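Local coordinates for protein polyketide Synthase III (Ectocarpus siliculosus, PDB 4B0N) that probably works as a type III polyketide synthase, an acyltransferase of phlorotannin monomer biosynthesis, and holds an arachidonic acid molecule in its pocket here, at residues Y92-D97 with V221-V226; L109-D114 with V226-D231; V325-V330 with F372-V377; Y392-A397 with G408-Q413. All blocks are in the same frame, centred on the assembly; numbering follows the deposited sequence.

Contact 1 of 4, residues Y92-D97 with V221-V226; sequences YFAVPD and VELSSV. With ACD (arachidonic acid), chain D.
Ser225 meets Phe93, Ala94 and Val95 one after another, and it gives up more surface here than any other residue of the contact. Val95 brings its CG2 methyl against the hydroxyl, 3.5 Å from Ser225 OG, and the same methyl also lies close to the carbonyl oxygen of that serine. A chi1 of 75° sets OG between the backbone N and the carbonyl carbon, on the side where 92-97 passes. The hydroxyl is buried among these carbons but not without a partner, since it is hydrogen-bonded to Asp245 OD2 at the start of strand 245-255. Serine suits the place because it is small enough for the two backbones to approach and polar enough to form that bond. Ala94 faces Leu223: its CB touches Leu223 CD2 at 3.7 Å, a methyl-to-methyl contact for which alanine's single CB is enough. Leu223 goes on to pack against Phe128 of helix 121-146. Phe93 sets CD1 3.6 Å from Ser225 CB, while the far end of its ring reaches the ligand, CZ lying 3.7 Å from C18 of the arachidonic acid. From the other segment Ser224 O comes within 3.3 Å of ligand C14. The end of strand 90-93 and segment 221-226 thus form part of the wall of the acyl-chain pocket in this thiolase-like fold, with the Phe93 ring and the Ser224 carbonyl turned to the ligand.

Contact 2 of 4, residues L109-D114 with V226-D231; sequences LFYPAD and VHTTFD. With ACD (arachidonic acid), chain D.
Tyr111 reaches across to Thr228 with the phenol end of its ring, and the two side chains cross obliquely. Thr228 OG1 lies over one face of the ring at the hydroxyl-bearing end, 3.1 Å from Tyr111 CZ. The phenol oxygen receives a weak hydrogen bond from the backbone, Thr228 N to Tyr111 OH at 3.3 Å with an N-H...O angle of 150°. It is also hydrogen-bonded to the carbonyl oxygen of Ser225, so two backbone groups of one turn hold a single buried hydroxyl; tyrosine suits the place by filling space with its ring and meeting polar groups with its tip. A phenylalanine in its place would keep the ring but lack the hydroxyl, and would probably leave Thr228 N and Ser225 O without this shared mate and the turn less firmly fixed. Beside it Phe110 and Val226 stand at about a right angle, with Phe110 CE2 3.7 Å from Val226 CG1. Phe110 has CG anti to its backbone N (chi1 -179°); its CB points toward 226-231, and CE2 is the ring atom that touches. Behind this layer lies arachidonic acid: Thr228 CG2 is 3.5 Å from ligand C17, and Phe230 CZ is 3.6 Å from C19. His227 sets CB against the middle of the acyl chain. Both segments are loops, yet helices hold them: Phe110 rests on Val123 and Lys127 of helix 121-146, Arg124 of that helix binds the carbonyls of Val226 and Thr228, and Thr228 touches His240 of helix 234-242.

Contact 3 of 4, residues V325-V330 with F372-V377; sequences VDFWCV and FVLSRV
Strand 327-330 and helix 369-385 belong to a beta-alpha-beta crossover, and they meet through Phe327 and Cys329 on the strand and Val373, Leu374 and Val377 on the helix. The two short axes run nearly antiparallel, 160° apart, and approach to 8.2 Å. Phe327 and Cys329, two residues apart, both face the helix, while Trp328 between them turns to the opposite side of the sheet. Val377 lays its CG1 methyl over the face of the Phe327 ring, a CH-pi contact of 3.7 Å to the ring centroid and 18° off the normal. A chi1 of 64° sets Phe327 CG between the backbone N and the carbonyl carbon, and CG is among the ring atoms nearest that methyl. Cys329 puts its sulfur against the helix: SG is 3.8 Å from Leu374 CA and also touches Val377 CG2 and Val373 CG1. A cysteine suits this spot, being short and apolar enough to approach the helix backbone closely, and the valines one turn apart each turn a methyl to it. An alanine in place of Phe327 would lose the ring and would probably open a gap between strand and helix, leaving Val377 CG1 without its aromatic face and Tyr392 without its edge-to-face partner. Such apolar packing of a helix on the strands it connects is typical of the layered alpha/beta architecture of the thiolase fold.

Contact 4 of 4, residues Y392-A397 with G408-Q413; sequences YQTGMA and GILLRQ
Thr394 and Arg412 sit opposite each other in the beta hairpin of strands 394-401 and 405-413, a non-hydrogen-bonded pair whose side chains lie side by side and point the same way. Thr394 CG2 rests 3.8 Å from Arg412 CG, while Thr394 OG1 lies at the edge of the guanidinium, near its plane. Leu410 has CG anti to the backbone N (chi1 177°), and its CD1 branch meets the same threonine methyl. Met396 shares this face and bends at chi3; Met396 and Leu410 both pack on Phe314 of helix 299-316, where apolar chains suit a buried layer. On the other face, Ile409 has CG1 between the backbone N and the carbonyl carbon (chi1 50°), which brings it 3.8 Å from Ala397 CB. Leu411 on that side meets Phe378 of helix 369-385; across from it Gly395 puts no side chain on that face, and two backbone bonds make them a hydrogen-bonded pair, Gly395 N to Leu411 O at 2.9 Å and Leu411 N to Gly395 O at 2.9 Å. At the open end Gln393 bends at chi2 while Gln413 stays extended beyond CG, and their amide planes stand 38° apart. There Gln413 N is hydrogen-bonded to Gln393 O at 3.1 Å.

In the fold
The four contacts form two pairs on opposite sides of the chain's centre. Contacts 1 and 2, in the N-terminal chalcone synthase-like region, have centres 11 Å apart, share Val226 and alternate along the chain; both touch arachidonic acid, and Asp97 of one binds backbone N-H groups of the other. Contacts 3 and 4, in the C-terminal region, follow later in sequence, with centres 9 Å apart; strands 327-330 and 394-401 are neighbours in one mixed sheet, and Asp326 bonds to Gln393 and Thr394. Contacts 1 and 3 lie about 25 Å apart between centres, contacts 2 and 4 about 41 Å. One pair thus lines the acyl pocket, the other belongs to the sheet-and-helix core.

Contact 1 of 4, residues Y92-D97 with V221-V226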
# COMPACT_ATOMS: atom_id res chain seq x y z
N TYR A 92 22.92 -10.03 -2.69
CA TYR A 92 22.63 -9.86 -4.12
C TYR A 92 22.19 -8.43 -4.47
O TYR A 92 21.42 -7.82 -3.74
CB TYR A 92 21.56 -10.86 -4.57
CG TYR A 92 21.96 -12.31 -4.43
CD1 TYR A 92 22.02 -12.92 -3.18
CD2 TYR A 92 22.27 -13.07 -5.55
CE1 TYR A 92 22.39 -14.25 -3.05
CE2 TYR A 92 22.64 -14.41 -5.43
CZ TYR A 92 22.70 -14.99 -4.18
OH TYR A 92 23.06 -16.30 -4.05
N PHE A 93 22.70 -7.93 -5.59
CA PHE A 93 22.36 -6.59 -6.07
C PHE A 93 21.93 -6.59 -7.54
O PHE A 93 22.41 -7.40 -8.34
CB PHE A 93 23.55 -5.63 -5.89
CG PHE A 93 24.08 -5.57 -4.48
CD1 PHE A 93 23.25 -5.23 -3.41
CD2 PHE A 93 25.42 -5.84 -4.22
CE1 PHE A 93 23.75 -5.18 -2.12
CE2 PHE A 93 25.92 -5.78 -2.93
CZ PHE A 93 25.08 -5.44 -1.88
N ALA A 94 21.03 -5.68 -7.88
CA ALA A 94 20.53 -5.53 -9.25
C ALA A 94 21.44 -4.66 -10.12
O ALA A 94 21.34 -4.67 -11.34
CB ALA A 94 19.11 -4.96 -9.24
N VAL A 95 22.33 -3.91 -9.47
CA VAL A 95 23.22 -2.99 -10.15
C VAL A 95 24.66 -3.51 -10.10
O VAL A 95 25.10 -4.01 -9.06
CB VAL A 95 23.16 -1.57 -9.56
CG1 VAL A 95 23.26 -0.54 -10.66
CG2 VAL A 95 21.85 -1.34 -8.80
N PRO A 96 25.41 -3.39 -11.22
CA PRO A 96 26.80 -3.87 -11.25
C PRO A 96 27.81 -3.00 -10.50
O PRO A 96 28.96 -3.39 -10.36
CB PRO A 96 27.13 -3.89 -12.75
CG PRO A 96 26.22 -2.87 -13.35
CD PRO A 96 24.95 -2.96 -12.55
N ASP A 97 27.37 -1.84 -10.01
CA ASP A 97 28.26 -0.87 -9.35
C ASP A 97 29.08 -1.42 -8.17
O ASP A 97 30.01 -0.75 -7.71
CB ASP A 97 27.47 0.36 -8.89
CG ASP A 97 26.93 1.17 -10.05
OD1 ASP A 97 26.17 0.60 -10.86
OD2 ASP A 97 27.28 2.36 -10.17
N VAL A 221 8.86 -7.70 -3.14
CA VAL A 221 10.00 -7.33 -3.95
C VAL A 221 10.70 -6.17 -3.29
O VAL A 221 10.06 -5.25 -2.78
CB VAL A 221 9.59 -6.98 -5.40
CG1 VAL A 221 8.62 -5.80 -5.43
CG2 VAL A 221 10.81 -6.70 -6.26
N GLU A 222 12.03 -6.22 -3.30
CA GLU A 222 12.82 -5.19 -2.67
C GLU A 222 14.16 -5.01 -3.36
O GLU A 222 14.85 -5.98 -3.67
CB GLU A 222 13.03 -5.52 -1.19
CG GLU A 222 12.76 -4.35 -0.28
CD GLU A 222 11.28 -4.08 -0.07
OE1 GLU A 222 10.57 -4.97 0.43
OE2 GLU A 222 10.83 -2.96 -0.40
N LEU A 223 14.52 -3.75 -3.60
CA LEU A 223 15.80 -3.39 -4.20
C LEU A 223 16.41 -2.21 -3.47
O LEU A 223 16.25 -1.06 -3.89
CB LEU A 223 15.63 -3.04 -5.69
CG LEU A 223 15.57 -4.14 -6.75
CD1 LEU A 223 14.21 -4.82 -6.80
CD2 LEU A 223 15.87 -3.51 -8.10
N SER A 224 17.09 -2.49 -2.36
CA SER A 224 17.79 -1.44 -1.61
C SER A 224 19.11 -1.01 -2.26
O SER A 224 19.74 -0.05 -1.81
CB SER A 224 17.98 -1.85 -0.14
OG SER A 224 18.48 -3.17 -0.01
N SER A 225 19.52 -1.71 -3.32
CA SER A 225 20.76 -1.37 -4.04
C SER A 225 20.60 -0.19 -4.99
O SER A 225 21.54 0.20 -5.68
CB SER A 225 21.30 -2.59 -4.81
OG SER A 225 20.54 -2.84 -5.98
N VAL A 226 19.39 0.37 -5.05
CA VAL A 226 19.13 1.51 -5.90
C VAL A 226 19.06 2.79 -5.07
O VAL A 226 18.95 3.89 -5.61
CB VAL A 226 17.85 1.34 -6.74
CG1 VAL A 226 18.03 1.99 -8.10
CG2 VAL A 226 17.51 -0.13 -6.92
C1 ACD D . 14.21 -1.79 8.59
C2 ACD D . 13.17 -1.14 7.71
C3 ACD D . 13.64 -1.15 6.26
C4 ACD D . 13.18 0.10 5.52
C5 ACD D . 13.98 0.29 4.26
C6 ACD D . 13.76 1.34 3.47
C7 ACD D . 14.58 1.50 2.21
C8 ACD D . 15.90 2.18 2.47
C9 ACD D . 16.93 1.94 1.66
C10 ACD D . 18.26 2.62 1.90
C11 ACD D . 19.32 1.59 2.19
C12 ACD D . 20.48 1.62 1.53
C13 ACD D . 21.54 0.59 1.84
C14 ACD D . 22.07 -0.03 0.57
C15 ACD D . 22.87 -1.09 0.64
C16 ACD D . 23.42 -1.72 -0.61
C17 ACD D . 24.77 -1.09 -0.95
C18 ACD D . 25.94 -2.03 -0.66
C19 ACD D . 27.09 -1.25 -0.06
C20 ACD D . 28.35 -2.08 -0.01
O1 ACD D . 13.85 -2.65 9.43

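Contact 2 of 4, residues L109-D114 with V226-D231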
# COMPACT_ATOMS: atom_id res chain seq x y z
N LEU A 109 26.90 1.07 -15.38
CA LEU A 109 27.07 1.47 -13.99
C LEU A 109 26.10 2.60 -13.68
O LEU A 109 26.14 3.65 -14.32
CB LEU A 109 28.52 1.90 -13.73
CG LEU A 109 29.58 0.87 -13.29
CD1 LEU A 109 29.57 -0.41 -14.11
CD2 LEU A 109 30.95 1.52 -13.33
N PHE A 110 25.24 2.38 -12.69
CA PHE A 110 24.17 3.31 -12.35
C PHE A 110 24.67 4.60 -11.70
O PHE A 110 24.32 5.69 -12.14
CB PHE A 110 23.13 2.61 -11.46
CG PHE A 110 21.96 3.47 -11.07
CD1 PHE A 110 21.17 4.09 -12.04
CD2 PHE A 110 21.64 3.65 -9.73
CE1 PHE A 110 20.09 4.88 -11.67
CE2 PHE A 110 20.56 4.43 -9.35
CZ PHE A 110 19.78 5.05 -10.33
N TYR A 111 25.48 4.46 -10.66
CA TYR A 111 25.96 5.60 -9.87
C TYR A 111 27.05 6.38 -10.60
O TYR A 111 27.84 5.79 -11.33
CB TYR A 111 26.42 5.14 -8.49
CG TYR A 111 25.32 4.45 -7.71
CD1 TYR A 111 24.23 5.17 -7.21
CD2 TYR A 111 25.35 3.07 -7.49
CE1 TYR A 111 23.22 4.55 -6.51
CE2 TYR A 111 24.33 2.44 -6.79
CZ TYR A 111 23.27 3.18 -6.30
OH TYR A 111 22.26 2.57 -5.60
N PRO A 112 27.09 7.72 -10.40
CA PRO A 112 28.03 8.58 -11.13
C PRO A 112 29.49 8.22 -10.87
O PRO A 112 29.85 7.83 -9.75
CB PRO A 112 27.71 9.98 -10.59
CG PRO A 112 27.04 9.75 -9.28
CD PRO A 112 26.25 8.50 -9.47
N ALA A 113 30.31 8.37 -11.91
CA ALA A 113 31.76 8.11 -11.83
C ALA A 113 32.43 9.03 -10.82
O ALA A 113 33.59 8.84 -10.45
CB ALA A 113 32.39 8.25 -13.20
N ASP A 114 31.68 10.04 -10.39
CA ASP A 114 32.07 10.96 -9.34
C ASP A 114 32.48 10.24 -8.05
O ASP A 114 33.43 10.65 -7.38
CB ASP A 114 30.89 11.90 -9.05
CG ASP A 114 31.31 13.20 -8.38
OD1 ASP A 114 32.52 13.48 -8.29
OD2 ASP A 114 30.40 13.94 -7.96
N VAL A 226 19.39 0.37 -5.05
CA VAL A 226 19.13 1.51 -5.90
C VAL A 226 19.06 2.79 -5.07
O VAL A 226 18.95 3.89 -5.61
CB VAL A 226 17.85 1.34 -6.74
CG1 VAL A 226 18.03 1.99 -8.10
CG2 VAL A 226 17.51 -0.13 -6.92
N HIS A 227 19.12 2.63 -3.74
CA HIS A 227 19.00 3.76 -2.81
C HIS A 227 20.27 4.06 -2.05
O HIS A 227 20.23 4.77 -1.04
CB HIS A 227 17.85 3.51 -1.84
CG HIS A 227 16.51 3.39 -2.51
ND1 HIS A 227 15.86 4.45 -3.02
CD2 HIS A 227 15.70 2.28 -2.74
CE1 HIS A 227 14.70 4.04 -3.56
NE2 HIS A 227 14.60 2.71 -3.39
N THR A 228 21.40 3.54 -2.53
CA THR A 228 22.67 3.72 -1.84
C THR A 228 23.18 5.16 -1.98
O THR A 228 23.10 5.76 -3.06
CB THR A 228 23.75 2.72 -2.33
OG1 THR A 228 24.44 3.26 -3.46
CG2 THR A 228 23.11 1.40 -2.71
N THR A 229 23.68 5.72 -0.87
CA THR A 229 24.12 7.11 -0.82
C THR A 229 25.53 7.26 -0.27
O THR A 229 26.21 8.26 -0.55
CB THR A 229 23.18 7.97 0.04
OG1 THR A 229 23.14 7.44 1.37
CG2 THR A 229 21.77 8.00 -0.53
N PHE A 230 25.96 6.27 0.51
CA PHE A 230 27.25 6.31 1.22
C PHE A 230 27.51 7.66 1.89
O PHE A 230 28.45 8.38 1.55
CB PHE A 230 28.41 5.91 0.30
CG PHE A 230 28.68 4.44 0.26
CD1 PHE A 230 28.91 3.72 1.43
CD2 PHE A 230 28.75 3.76 -0.96
CE1 PHE A 230 29.17 2.36 1.40
CE2 PHE A 230 29.01 2.40 -1.00
CZ PHE A 230 29.22 1.70 0.18
N ASP A 231 26.64 8.00 2.84
CA ASP A 231 26.77 9.25 3.59
C ASP A 231 27.72 9.10 4.78
O ASP A 231 27.81 8.03 5.39
CB ASP A 231 25.40 9.76 4.04
CG ASP A 231 24.72 10.63 2.98
OD1 ASP A 231 24.85 10.32 1.77
OD2 ASP A 231 24.07 11.62 3.36
C1 ACD D . 14.21 -1.79 8.59
C2 ACD D . 13.17 -1.14 7.71
C3 ACD D . 13.64 -1.15 6.26
C4 ACD D . 13.18 0.10 5.52
C5 ACD D . 13.98 0.29 4.26
C6 ACD D . 13.76 1.34 3.47
C7 ACD D . 14.58 1.50 2.21
C8 ACD D . 15.90 2.18 2.47
C9 ACD D . 16.93 1.94 1.66
C10 ACD D . 18.26 2.62 1.90
C11 ACD D . 19.32 1.59 2.19
C12 ACD D . 20.48 1.62 1.53
C13 ACD D . 21.54 0.59 1.84
C14 ACD D . 22.07 -0.03 0.57
C15 ACD D . 22.87 -1.09 0.64
C16 ACD D . 23.42 -1.72 -0.61
C17 ACD D . 24.77 -1.09 -0.95
C18 ACD D . 25.94 -2.03 -0.66
C19 ACD D . 27.09 -1.25 -0.06
C20 ACD D . 28.35 -2.08 -0.01
O1 ACD D . 13.85 -2.65 9.43

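Contact 3 of 4, residues V325-V330 with F372-V377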
# COMPACT_ATOMS: atom_id res chain seq x y z
N VAL A 325 5.89 -25.00 19.98
CA VAL A 325 6.33 -24.50 18.68
C VAL A 325 7.55 -25.26 18.14
O VAL A 325 8.61 -25.30 18.78
CB VAL A 325 6.62 -22.98 18.71
CG1 VAL A 325 6.98 -22.46 17.32
CG2 VAL A 325 5.42 -22.22 19.26
N ASP A 326 7.39 -25.85 16.95
CA ASP A 326 8.44 -26.65 16.30
C ASP A 326 9.44 -25.79 15.55
O ASP A 326 10.65 -26.04 15.63
CB ASP A 326 7.82 -27.66 15.33
CG ASP A 326 6.86 -28.62 16.01
OD1 ASP A 326 6.61 -28.47 17.22
OD2 ASP A 326 6.36 -29.52 15.31
N PHE A 327 8.95 -24.81 14.80
CA PHE A 327 9.82 -23.90 14.05
C PHE A 327 9.54 -22.42 14.31
O PHE A 327 8.39 -21.99 14.36
CB PHE A 327 9.81 -24.22 12.55
CG PHE A 327 8.48 -24.03 11.87
CD1 PHE A 327 7.53 -25.04 11.86
CD2 PHE A 327 8.20 -22.85 11.19
CE1 PHE A 327 6.31 -24.88 11.22
CE2 PHE A 327 6.98 -22.67 10.54
CZ PHE A 327 6.04 -23.69 10.56
N TRP A 328 10.61 -21.65 14.47
CA TRP A 328 10.51 -20.21 14.63
C TRP A 328 11.16 -19.54 13.46
O TRP A 328 12.33 -19.79 13.16
CB TRP A 328 11.18 -19.76 15.92
CG TRP A 328 10.56 -20.30 17.19
CD1 TRP A 328 10.78 -21.55 17.78
CD2 TRP A 328 9.61 -19.63 18.09
NE1 TRP A 328 10.05 -21.68 18.93
CE2 TRP A 328 9.33 -20.57 19.18
CE3 TRP A 328 8.99 -18.38 18.10
CZ2 TRP A 328 8.46 -20.26 20.21
CZ3 TRP A 328 8.11 -18.08 19.15
CH2 TRP A 328 7.86 -19.00 20.18
N CYS A 329 10.40 -18.70 12.77
CA CYS A 329 10.92 -17.94 11.64
C CYS A 329 11.11 -16.47 11.99
O CYS A 329 10.22 -15.64 11.77
CB CYS A 329 10.02 -18.11 10.41
SG CYS A 329 10.13 -19.74 9.64
N VAL A 330 12.26 -16.16 12.57
CA VAL A 330 12.59 -14.80 12.96
C VAL A 330 13.16 -14.04 11.77
O VAL A 330 13.93 -14.59 10.98
CB VAL A 330 13.61 -14.77 14.13
CG1 VAL A 330 13.82 -13.34 14.63
CG2 VAL A 330 13.16 -15.66 15.27
N PHE A 372 12.08 -16.07 2.89
CA PHE A 372 13.27 -16.86 2.63
C PHE A 372 13.51 -17.86 3.76
O PHE A 372 13.76 -19.05 3.51
CB PHE A 372 14.50 -15.96 2.42
CG PHE A 372 14.65 -15.45 1.01
CD1 PHE A 372 13.81 -14.44 0.53
CD2 PHE A 372 15.64 -15.95 0.18
CE1 PHE A 372 13.96 -13.97 -0.77
CE2 PHE A 372 15.79 -15.47 -1.11
CZ PHE A 372 14.95 -14.48 -1.59
N VAL A 373 13.45 -17.39 5.01
CA VAL A 373 13.57 -18.25 6.19
C VAL A 373 12.45 -19.28 6.18
O VAL A 373 12.69 -20.48 6.35
CB VAL A 373 13.49 -17.43 7.51
CG1 VAL A 373 13.65 -18.35 8.72
CG2 VAL A 373 14.54 -16.33 7.53
N LEU A 374 11.22 -18.81 5.98
CA LEU A 374 10.04 -19.65 5.89
C LEU A 374 10.22 -20.73 4.82
O LEU A 374 9.92 -21.90 5.05
CB LEU A 374 8.81 -18.78 5.62
CG LEU A 374 7.37 -19.25 5.85
CD1 LEU A 374 6.78 -19.83 4.57
CD2 LEU A 374 7.21 -20.21 7.03
N SER A 375 10.74 -20.33 3.66
CA SER A 375 11.00 -21.25 2.55
C SER A 375 12.33 -21.99 2.73
O SER A 375 13.00 -22.32 1.74
CB SER A 375 10.96 -20.53 1.20
OG SER A 375 11.17 -21.43 0.13
N ARG A 376 12.70 -22.24 3.98
CA ARG A 376 13.80 -23.13 4.32
C ARG A 376 13.21 -24.24 5.18
O ARG A 376 13.59 -25.41 5.04
CB ARG A 376 14.89 -22.40 5.10
CG ARG A 376 15.83 -21.58 4.24
CD ARG A 376 16.98 -21.04 5.08
NE ARG A 376 17.71 -22.11 5.76
CZ ARG A 376 18.74 -22.77 5.24
NH1 ARG A 376 19.18 -22.49 4.02
NH2 ARG A 376 19.34 -23.72 5.95
N VAL A 377 12.28 -23.86 6.05
CA VAL A 377 11.53 -24.78 6.90
C VAL A 377 10.67 -25.70 6.04
O VAL A 377 10.58 -26.90 6.30
CB VAL A 377 10.64 -24.00 7.90
CG1 VAL A 377 9.72 -24.94 8.66
CG2 VAL A 377 11.50 -23.20 8.86

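Contact 4 of 4, residues Y392-A397 with G408-Q413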
# COMPACT_ATOMS: atom_id res chain seq x y z
N TYR A 392 6.89 -30.86 10.89
CA TYR A 392 6.62 -29.78 11.84
C TYR A 392 5.12 -29.63 12.07
O TYR A 392 4.35 -29.57 11.12
CB TYR A 392 7.20 -28.46 11.32
CG TYR A 392 8.71 -28.42 11.20
CD1 TYR A 392 9.52 -28.34 12.33
CD2 TYR A 392 9.32 -28.42 9.95
CE1 TYR A 392 10.90 -28.30 12.21
CE2 TYR A 392 10.70 -28.37 9.82
CZ TYR A 392 11.49 -28.31 10.96
OH TYR A 392 12.86 -28.26 10.83
N GLN A 393 4.72 -29.57 13.34
CA GLN A 393 3.31 -29.48 13.71
C GLN A 393 2.83 -28.05 13.93
O GLN A 393 1.69 -27.72 13.58
CB GLN A 393 3.03 -30.31 14.98
CG GLN A 393 3.17 -31.82 14.79
CD GLN A 393 1.97 -32.45 14.09
OE1 GLN A 393 0.83 -32.04 14.28
NE2 GLN A 393 2.24 -33.47 13.28
N THR A 394 3.68 -27.21 14.51
CA THR A 394 3.32 -25.84 14.86
C THR A 394 4.53 -24.91 14.78
O THR A 394 5.56 -25.17 15.39
CB THR A 394 2.74 -25.76 16.29
OG1 THR A 394 1.66 -26.69 16.43
CG2 THR A 394 2.24 -24.36 16.60
N GLY A 395 4.39 -23.82 14.02
CA GLY A 395 5.44 -22.81 13.91
C GLY A 395 4.95 -21.37 13.88
O GLY A 395 3.79 -21.11 13.54
N MET A 396 5.84 -20.44 14.23
CA MET A 396 5.52 -19.01 14.19
C MET A 396 6.54 -18.17 13.42
O MET A 396 7.74 -18.20 13.73
CB MET A 396 5.34 -18.44 15.59
CG MET A 396 4.79 -17.02 15.59
SD MET A 396 5.12 -16.12 17.12
CE MET A 396 4.13 -17.05 18.29
N ALA A 397 6.05 -17.42 12.45
CA ALA A 397 6.88 -16.48 11.70
C ALA A 397 6.49 -15.06 12.08
O ALA A 397 5.31 -14.69 12.03
CB ALA A 397 6.70 -16.69 10.20
N GLY A 408 3.15 -11.00 13.07
CA GLY A 408 3.38 -12.44 13.01
C GLY A 408 2.24 -13.28 12.48
O GLY A 408 1.11 -12.81 12.38
N ILE A 409 2.56 -14.52 12.12
CA ILE A 409 1.57 -15.51 11.65
C ILE A 409 1.81 -16.87 12.31
O ILE A 409 2.94 -17.19 12.70
CB ILE A 409 1.58 -15.67 10.11
CG1 ILE A 409 3.01 -15.88 9.59
CG2 ILE A 409 0.92 -14.47 9.44
CD1 ILE A 409 3.09 -16.59 8.26
N LEU A 410 0.74 -17.65 12.45
CA LEU A 410 0.81 -18.96 13.08
C LEU A 410 0.45 -20.07 12.11
O LEU A 410 -0.62 -20.07 11.51
CB LEU A 410 -0.09 -19.02 14.33
CG LEU A 410 -0.22 -20.33 15.12
CD1 LEU A 410 1.12 -20.84 15.63
CD2 LEU A 410 -1.19 -20.15 16.28
N LEU A 411 1.38 -21.02 11.96
CA LEU A 411 1.18 -22.17 11.08
C LEU A 411 0.99 -23.44 11.90
O LEU A 411 1.88 -23.83 12.67
CB LEU A 411 2.35 -22.34 10.11
CG LEU A 411 2.54 -21.28 9.03
CD1 LEU A 411 3.42 -20.15 9.54
CD2 LEU A 411 3.16 -21.91 7.79
N ARG A 412 -0.18 -24.06 11.75
CA ARG A 412 -0.46 -25.34 12.38
C ARG A 412 -0.93 -26.35 11.34
O ARG A 412 -1.47 -25.97 10.30
CB ARG A 412 -1.49 -25.21 13.50
CG ARG A 412 -1.03 -24.38 14.69
CD ARG A 412 -2.07 -24.38 15.80
NE ARG A 412 -1.99 -25.59 16.62
CZ ARG A 412 -2.93 -25.97 17.49
NH1 ARG A 412 -4.04 -25.26 17.65
NH2 ARG A 412 -2.76 -27.08 18.19
N GLN A 413 -0.71 -27.63 11.64
CA GLN A 413 -0.99 -28.72 10.71
C GLN A 413 -2.47 -29.13 10.72
O GLN A 413 -3.11 -29.18 11.78
CB GLN A 413 -0.09 -29.91 11.03
CG GLN A 413 0.02 -30.94 9.91
CD GLN A 413 1.26 -31.80 10.02
OE1 GLN A 413 1.18 -33.03 9.98
NE2 GLN A 413 2.41 -31.17 10.17